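Local coordinates for probable dehydrogenase (Bordetella bronchiseptica, PDB 3MOI) that probably catalyses the nicotinamide-dinucleotide-dependent oxidation or reduction of a substrate as a Gfo/Idh/MocA-family dehydrogenase with a Rossmann-fold nucleotide-binding domain, at the interface of chains A and B. Coordinates in Å, arbitrary orientation; residue numbers count along the deposited sequence, not the author numbering. Chains: chain A/B, Probable dehydrogenase.

Contact 1: the interface of chains A and B. Residues chain A 153, 213-215, 229-231; chain B 147, 149, 306.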
ATOM      1  N   TYR A 153       2.642  -2.615   9.064  1.00 30.82           N
ATOM      2  CA  TYR A 153       1.771  -2.438  10.227  1.00 31.94           C
ATOM      3  C   TYR A 153       2.381  -3.273  11.354  1.00 32.38           C
ATOM      4  O   TYR A 153       2.733  -4.462  11.154  1.00 33.34           O
ATOM      5  CB  TYR A 153       0.317  -2.939   9.918  1.00 32.14           C
ATOM      6  CG  TYR A 153      -0.343  -2.168   8.791  1.00 31.06           C
ATOM      7  CD1 TYR A 153       0.112  -2.254   7.498  1.00 30.67           C
ATOM      8  CD2 TYR A 153      -1.407  -1.321   9.036  1.00 30.26           C
ATOM      9  CE1 TYR A 153      -0.482  -1.524   6.476  1.00 30.15           C
ATOM     10  CE2 TYR A 153      -2.003  -0.589   8.024  1.00 28.70           C
ATOM     11  CZ  TYR A 153      -1.529  -0.672   6.763  1.00 30.31           C
ATOM     12  OH  TYR A 153      -2.156   0.054   5.775  1.00 30.55           O
ATOM     13  N   ASN A 213       1.128   6.608  13.106  1.00 31.35           N
ATOM     14  CA  ASN A 213       0.938   6.203  11.693  1.00 30.60           C
ATOM     15  C   ASN A 213       1.210   7.264  10.668  1.00 31.24           C
ATOM     16  O   ASN A 213       1.048   8.461  10.891  1.00 32.85           O
ATOM     17  CB  ASN A 213      -0.465   5.675  11.459  1.00 30.62           C
ATOM     18  CG  ASN A 213      -1.564   6.747  11.697  1.00 29.59           C
ATOM     19  OD1 ASN A 213      -1.662   7.310  12.756  1.00 34.06           O
ATOM     20  ND2 ASN A 213      -2.375   6.985  10.718  1.00 27.61           N
ATOM     21  N   CYS A 214       1.491   6.824   9.465  1.00 31.21           N
ATOM     22  CA  CYS A 214       1.785   7.765   8.431  1.00 30.79           C
ATOM     23  C   CYS A 214       1.444   7.211   7.117  1.00 30.30           C
ATOM     24  O   CYS A 214       1.778   6.084   6.858  1.00 30.31           O
ATOM     25  CB  CYS A 214       3.261   8.014   8.408  1.00 31.23           C
ATOM     26  SG  CYS A 214       3.844   8.956   6.970  1.00 35.87           S
ATOM     27  N   ALA A 215       0.863   8.043   6.257  1.00 29.65           N
ATOM     28  CA  ALA A 215       0.684   7.700   4.868  1.00 30.11           C
ATOM     29  C   ALA A 215       1.406   8.744   4.031  1.00 30.09           C
ATOM     30  O   ALA A 215       1.187   9.950   4.243  1.00 29.10           O
ATOM     31  CB  ALA A 215      -0.874   7.582   4.474  1.00 27.28           C
ATOM     32  N   VAL A 229       3.599   3.615   3.731  1.00 30.18           N
ATOM     33  CA  VAL A 229       2.566   3.586   4.734  1.00 29.79           C
ATOM     34  C   VAL A 229       3.079   2.841   5.954  1.00 30.71           C
ATOM     35  O   VAL A 229       3.686   1.779   5.841  1.00 31.94           O
ATOM     36  CB  VAL A 229       1.287   2.844   4.230  1.00 30.02           C
ATOM     37  CG1 VAL A 229       0.331   2.553   5.417  1.00 28.87           C
ATOM     38  CG2 VAL A 229       0.566   3.625   3.148  1.00 25.47           C
ATOM     39  N   TYR A 230       2.804   3.367   7.138  1.00 31.42           N
ATOM     40  CA  TYR A 230       3.310   2.777   8.416  1.00 31.01           C
ATOM     41  C   TYR A 230       2.266   2.996   9.474  1.00 31.41           C
ATOM     42  O   TYR A 230       1.737   4.114   9.595  1.00 31.14           O
ATOM     43  CB  TYR A 230       4.606   3.456   8.902  1.00 29.95           C
ATOM     44  CG  TYR A 230       5.174   2.700  10.042  1.00 30.70           C
ATOM     45  CD1 TYR A 230       6.200   1.814   9.856  1.00 28.55           C
ATOM     46  CD2 TYR A 230       4.607   2.793  11.329  1.00 31.01           C
ATOM     47  CE1 TYR A 230       6.693   1.099  10.906  1.00 27.95           C
ATOM     48  CE2 TYR A 230       5.074   2.083  12.333  1.00 29.40           C
ATOM     49  CZ  TYR A 230       6.130   1.211  12.121  1.00 28.42           C
ATOM     50  OH  TYR A 230       6.628   0.462  13.163  1.00 31.89           O
ATOM     51  N   SER A 231       1.990   1.959  10.256  1.00 31.95           N
ATOM     52  CA  SER A 231       1.118   2.079  11.447  1.00 33.20           C
ATOM     53  C   SER A 231       1.622   1.149  12.559  1.00 34.33           C
ATOM     54  O   SER A 231       2.025  -0.003  12.293  1.00 35.19           O
ATOM     55  CB  SER A 231      -0.300   1.697  11.081  1.00 33.29           C
ATOM     56  OG  SER A 231      -1.176   1.821  12.172  1.00 33.03           O
TER
ATOM     57  N   MET B 147      -6.609   6.935   8.054  1.00 30.77           N
ATOM     58  CA  MET B 147      -6.015   6.710   6.765  1.00 30.48           C
ATOM     59  C   MET B 147      -6.524   5.407   6.204  1.00 30.56           C
ATOM     60  O   MET B 147      -6.884   4.568   6.948  1.00 30.66           O
ATOM     61  CB  MET B 147      -4.476   6.743   6.828  1.00 30.11           C
ATOM     62  CG  MET B 147      -3.707   5.503   7.429  1.00 28.91           C
ATOM     63  SD  MET B 147      -1.893   5.648   7.357  1.00 20.02           S
ATOM     64  CE  MET B 147      -1.600   4.149   8.268  1.00 26.12           C
ATOM     65  N   ASN B 149      -5.620   2.293   3.155  1.00 33.44           N
ATOM     66  CA  ASN B 149      -4.629   1.794   2.200  1.00 34.13           C
ATOM     67  C   ASN B 149      -5.250   0.765   1.284  1.00 34.28           C
ATOM     68  O   ASN B 149      -5.659  -0.249   1.730  1.00 35.44           O
ATOM     69  CB  ASN B 149      -3.487   1.199   3.008  1.00 34.78           C
ATOM     70  CG  ASN B 149      -2.294   0.790   2.160  1.00 36.53           C
ATOM     71  OD1 ASN B 149      -2.209   1.118   0.983  1.00 39.47           O
ATOM     72  ND2 ASN B 149      -1.344   0.085   2.777  1.00 35.15           N
ATOM     73  N   THR B 306      -7.351   2.209   8.650  1.00 33.65           N
ATOM     74  CA  THR B 306      -6.836   2.264   9.967  1.00 34.03           C
ATOM     75  C   THR B 306      -7.541   3.352  10.787  1.00 35.56           C
ATOM     76  O   THR B 306      -7.495   4.554  10.501  1.00 35.47           O
ATOM     77  CB  THR B 306      -5.228   2.199  10.015  1.00 34.19           C
ATOM     78  OG1 THR B 306      -4.659   3.335  10.641  1.00 35.48           O
ATOM     79  CG2 THR B 306      -4.632   1.930   8.753  1.00 30.18           C
TER
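B:Met147 and B:Asn149, two positions apart with extended beta backbones on strand 145-153, project toward chain A, where A:Tyr153, A:Asn213 to A:Ala215 and A:Val229 to A:Ser231 lie on three strands, 145-153, 213-220 and 225-231. The patch is thus a meeting of sheet surfaces, and it shows how one long side chain can touch several strands of a partner.

B:Met147 does most of this bridging, with 88 Å² hidden by chain A. Its CG sits between its own backbone N and carbonyl carbon (chi1 76°), and beyond CG the chain runs fully extended, delivering sulfur and methyl to the facing sheet. The sulfur SD rests 3.6 Å from the methyl CB of A:Ala215. The side-chain amide of A:Asn213, approaching from the opposite direction, also points its ND2 at SD, but at 3.6 Å this counts as a weak hydrogen bond. Past the sulfur, the terminal CE settles among CB of A:Asn213, CG1 of A:Val229 and CB of A:Ser231, with the backbone O of A:Tyr230 nearest, 3.6 Å from CE, so that the two neighbouring strands enclose it together.

Beside this apolar plug lies a polar clasp. The amide nitrogen ND2 of B:Asn149 donates to the phenol oxygen OH of A:Tyr153 at 3.1 Å, with 156° at the hydrogen. The oxygen lies close to the amide plane, and amide and ring are nearly coplanar, 12° apart, which should help to fix the rotation of the asparagine head. A:Val229 borders both features, its CG1 touching the methionine methyl as well as lying near the asparagine amide.

The tyrosine ring is met on its other flank by B:Thr306, a residue of strand 302-307. Its methyl CG2 reaches the ring edge-on, in the ring plane, 3.7 Å from CE2.

Contact 2: the interface of chains A and B. Residues chain A 147, 149, 304, 306, 311; chain B 151, 153, 229, 236.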
ATOM      1  N   MET A 147       7.137   2.563  -9.957  1.00 30.77           N
ATOM      2  CA  MET A 147       6.549   2.915  -8.694  1.00 30.48           C
ATOM      3  C   MET A 147       6.929   1.882  -7.665  1.00 30.56           C
ATOM      4  O   MET A 147       7.182   0.788  -8.021  1.00 30.66           O
ATOM      5  CB  MET A 147       5.022   3.086  -8.797  1.00 30.11           C
ATOM      6  CG  MET A 147       4.112   1.799  -8.892  1.00 28.91           C
ATOM      7  SD  MET A 147       2.326   2.152  -8.920  1.00 20.02           S
ATOM      8  CE  MET A 147       1.856   0.459  -9.191  1.00 26.12           C
ATOM      9  N   ASN A 149       5.763   0.293  -3.673  1.00 33.44           N
ATOM     10  CA  ASN A 149       4.746   0.308  -2.621  1.00 34.13           C
ATOM     11  C   ASN A 149       5.273  -0.351  -1.367  1.00 34.28           C
ATOM     12  O   ASN A 149       5.562  -1.495  -1.380  1.00 35.44           O
ATOM     13  CB  ASN A 149       3.530  -0.427  -3.162  1.00 34.78           C
ATOM     14  CG  ASN A 149       2.318  -0.349  -2.248  1.00 36.53           C
ATOM     15  OD1 ASN A 149       2.294   0.412  -1.290  1.00 39.47           O
ATOM     16  ND2 ASN A 149       1.286  -1.132  -2.567  1.00 35.15           N
ATOM     17  N   LEU A 304       6.874  -3.741  -2.521  1.00 34.46           N
ATOM     18  CA  LEU A 304       6.515  -4.167  -3.871  1.00 35.01           C
ATOM     19  C   LEU A 304       7.002  -3.199  -4.967  1.00 34.57           C
ATOM     20  O   LEU A 304       6.499  -2.084  -5.096  1.00 34.74           O
ATOM     21  CB  LEU A 304       4.958  -4.321  -3.967  1.00 35.86           C
ATOM     22  CG  LEU A 304       4.318  -5.456  -3.117  1.00 35.41           C
ATOM     23  CD1 LEU A 304       2.903  -5.227  -2.626  1.00 30.42           C
ATOM     24  CD2 LEU A 304       4.372  -6.741  -3.911  1.00 36.79           C
ATOM     25  N   THR A 306       7.358  -2.079  -8.676  1.00 33.65           N
ATOM     26  CA  THR A 306       6.824  -2.479  -9.924  1.00 34.03           C
ATOM     27  C   THR A 306       7.623  -1.871 -11.083  1.00 35.56           C
ATOM     28  O   THR A 306       7.712  -0.655 -11.283  1.00 35.47           O
ATOM     29  CB  THR A 306       5.217  -2.386  -9.977  1.00 34.19           C
ATOM     30  OG1 THR A 306       4.760  -1.525 -11.004  1.00 35.48           O
ATOM     31  CG2 THR A 306       4.624  -2.085  -8.722  1.00 30.18           C
ATOM     32  N   ASP A 311       7.133  -7.294 -11.277  1.00 37.70           N
ATOM     33  CA  ASP A 311       7.026  -6.796  -9.927  1.00 38.31           C
ATOM     34  C   ASP A 311       8.019  -7.575  -9.094  1.00 37.66           C
ATOM     35  O   ASP A 311       8.214  -8.766  -9.330  1.00 37.34           O
ATOM     36  CB  ASP A 311       5.616  -6.945  -9.344  1.00 38.78           C
ATOM     37  CG  ASP A 311       4.572  -6.101 -10.107  1.00 42.47           C
ATOM     38  OD1 ASP A 311       4.948  -5.087 -10.757  1.00 44.59           O
ATOM     39  OD2 ASP A 311       3.382  -6.496 -10.116  1.00 42.01           O
TER
ATOM     40  N   PHE B 151      -4.788  -1.518  -2.317  1.00 31.89           N
ATOM     41  CA  PHE B 151      -4.011  -1.847  -3.509  1.00 31.79           C
ATOM     42  C   PHE B 151      -4.589  -3.065  -4.199  1.00 31.72           C
ATOM     43  O   PHE B 151      -5.302  -3.840  -3.595  1.00 33.16           O
ATOM     44  CB  PHE B 151      -2.505  -2.027  -3.200  1.00 31.21           C
ATOM     45  CG  PHE B 151      -2.236  -3.076  -2.166  1.00 30.81           C
ATOM     46  CD1 PHE B 151      -2.319  -2.772  -0.811  1.00 29.47           C
ATOM     47  CD2 PHE B 151      -1.991  -4.401  -2.545  1.00 32.06           C
ATOM     48  CE1 PHE B 151      -2.134  -3.732   0.146  1.00 31.71           C
ATOM     49  CE2 PHE B 151      -1.817  -5.397  -1.586  1.00 32.13           C
ATOM     50  CZ  PHE B 151      -1.878  -5.067  -0.235  1.00 32.78           C
ATOM     51  N   TYR B 153      -3.098  -5.598  -7.418  1.00 30.82           N
ATOM     52  CA  TYR B 153      -2.238  -5.975  -8.541  1.00 31.94           C
ATOM     53  C   TYR B 153      -2.958  -7.110  -9.274  1.00 32.38           C
ATOM     54  O   TYR B 153      -3.430  -8.085  -8.640  1.00 33.34           O
ATOM     55  CB  TYR B 153      -0.840  -6.471  -8.033  1.00 32.14           C
ATOM     56  CG  TYR B 153      -0.077  -5.401  -7.274  1.00 31.06           C
ATOM     57  CD1 TYR B 153      -0.511  -4.935  -6.057  1.00 30.67           C
ATOM     58  CD2 TYR B 153       1.066  -4.832  -7.803  1.00 30.26           C
ATOM     59  CE1 TYR B 153       0.179  -3.936  -5.382  1.00 30.15           C
ATOM     60  CE2 TYR B 153       1.758  -3.835  -7.138  1.00 28.70           C
ATOM     61  CZ  TYR B 153       1.304  -3.377  -5.952  1.00 30.31           C
ATOM     62  OH  TYR B 153       2.026  -2.399  -5.305  1.00 30.55           O
ATOM     63  N   VAL B 229      -3.273   2.266  -4.909  1.00 30.18           N
ATOM     64  CA  VAL B 229      -2.270   1.743  -5.802  1.00 29.79           C
ATOM     65  C   VAL B 229      -2.885   0.646  -6.653  1.00 30.71           C
ATOM     66  O   VAL B 229      -3.600  -0.219  -6.153  1.00 31.94           O
ATOM     67  CB  VAL B 229      -1.067   1.120  -5.024  1.00 30.02           C
ATOM     68  CG1 VAL B 229      -0.173   0.297  -5.988  1.00 28.87           C
ATOM     69  CG2 VAL B 229      -0.244   2.176  -4.310  1.00 25.47           C
ATOM     70  N   PHE B 236       2.756  -9.254 -10.194  1.00 37.53           N
ATOM     71  CA  PHE B 236       2.309  -9.680  -8.858  1.00 36.21           C
ATOM     72  C   PHE B 236       0.798  -9.871  -8.939  1.00 36.16           C
ATOM     73  O   PHE B 236       0.128  -9.235  -9.769  1.00 34.70           O
ATOM     74  CB  PHE B 236       2.684  -8.689  -7.764  1.00 35.69           C
ATOM     75  CG  PHE B 236       2.244  -9.127  -6.390  1.00 35.48           C
ATOM     76  CD1 PHE B 236       2.670 -10.320  -5.867  1.00 35.61           C
ATOM     77  CD2 PHE B 236       1.382  -8.381  -5.654  1.00 36.12           C
ATOM     78  CE1 PHE B 236       2.263 -10.732  -4.621  1.00 35.13           C
ATOM     79  CE2 PHE B 236       0.964  -8.808  -4.413  1.00 36.93           C
ATOM     80  CZ  PHE B 236       1.419  -9.985  -3.901  1.00 34.73           C
TER
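A:Asp311 and A:Leu304 close around B:Phe236, a loop residue, and the ring of B:Tyr153. Here the packing is close and mixed in character. One carboxylate oxygen of A:Asp311, OD2, accepts a hydrogen bond of 2.8 Å from the backbone N of B:Phe236. The N-H arrives on the anti side of the carboxylate and 33° out of its plane, while CB of the aspartate lies 3.8 Å from CB of the phenylalanine. The same phenylalanine offers a ring face to A:Leu304, whose methyl CD2 sits above it, displaced toward the rim and 4.0 Å from the centroid. In B:Phe236 the ring swings away from the backbone N (chi1 -179°), placing that N and the ring face against different partners.

The other leucine methyl, CD1, turns to B:Tyr153 and lies 4.1 Å from its CE1. With its hydroxyl held by A:Asn149, this tyrosine has 64 Å² hidden by chain A.

Contacts thin out toward B:Phe151. Its CB stays 3.9 Å from ND2 of A:Asn149, its ring is steeply turned from the amide plane, and little of its surface is hidden. The site exemplifies a loop clipped onto a partner's sheet: it probably helps to fix how two subunits of the dehydrogenase pair, if the crystal dimer is the working form.

Contact 1 and contact 2 lie about 17 Å apart, measured between the centres of their C-alpha atoms, on one two-fold symmetric interface. Positions 147, 149, 153, 229 and 306 serve in both with the chains exchanged, so strands 145-153, 225-231 and 302-307 each supply residues to either contact. Strand 213-220 enters through contact 1, whereas strand 310-314 and the loop carrying B:Phe236 enter through contact 2. The two-fold symmetry repeats each feature, so a few residues per chain build a broad sheet-to-sheet seam. This is consistent with a homodimer, though the structure alone does not establish one in solution.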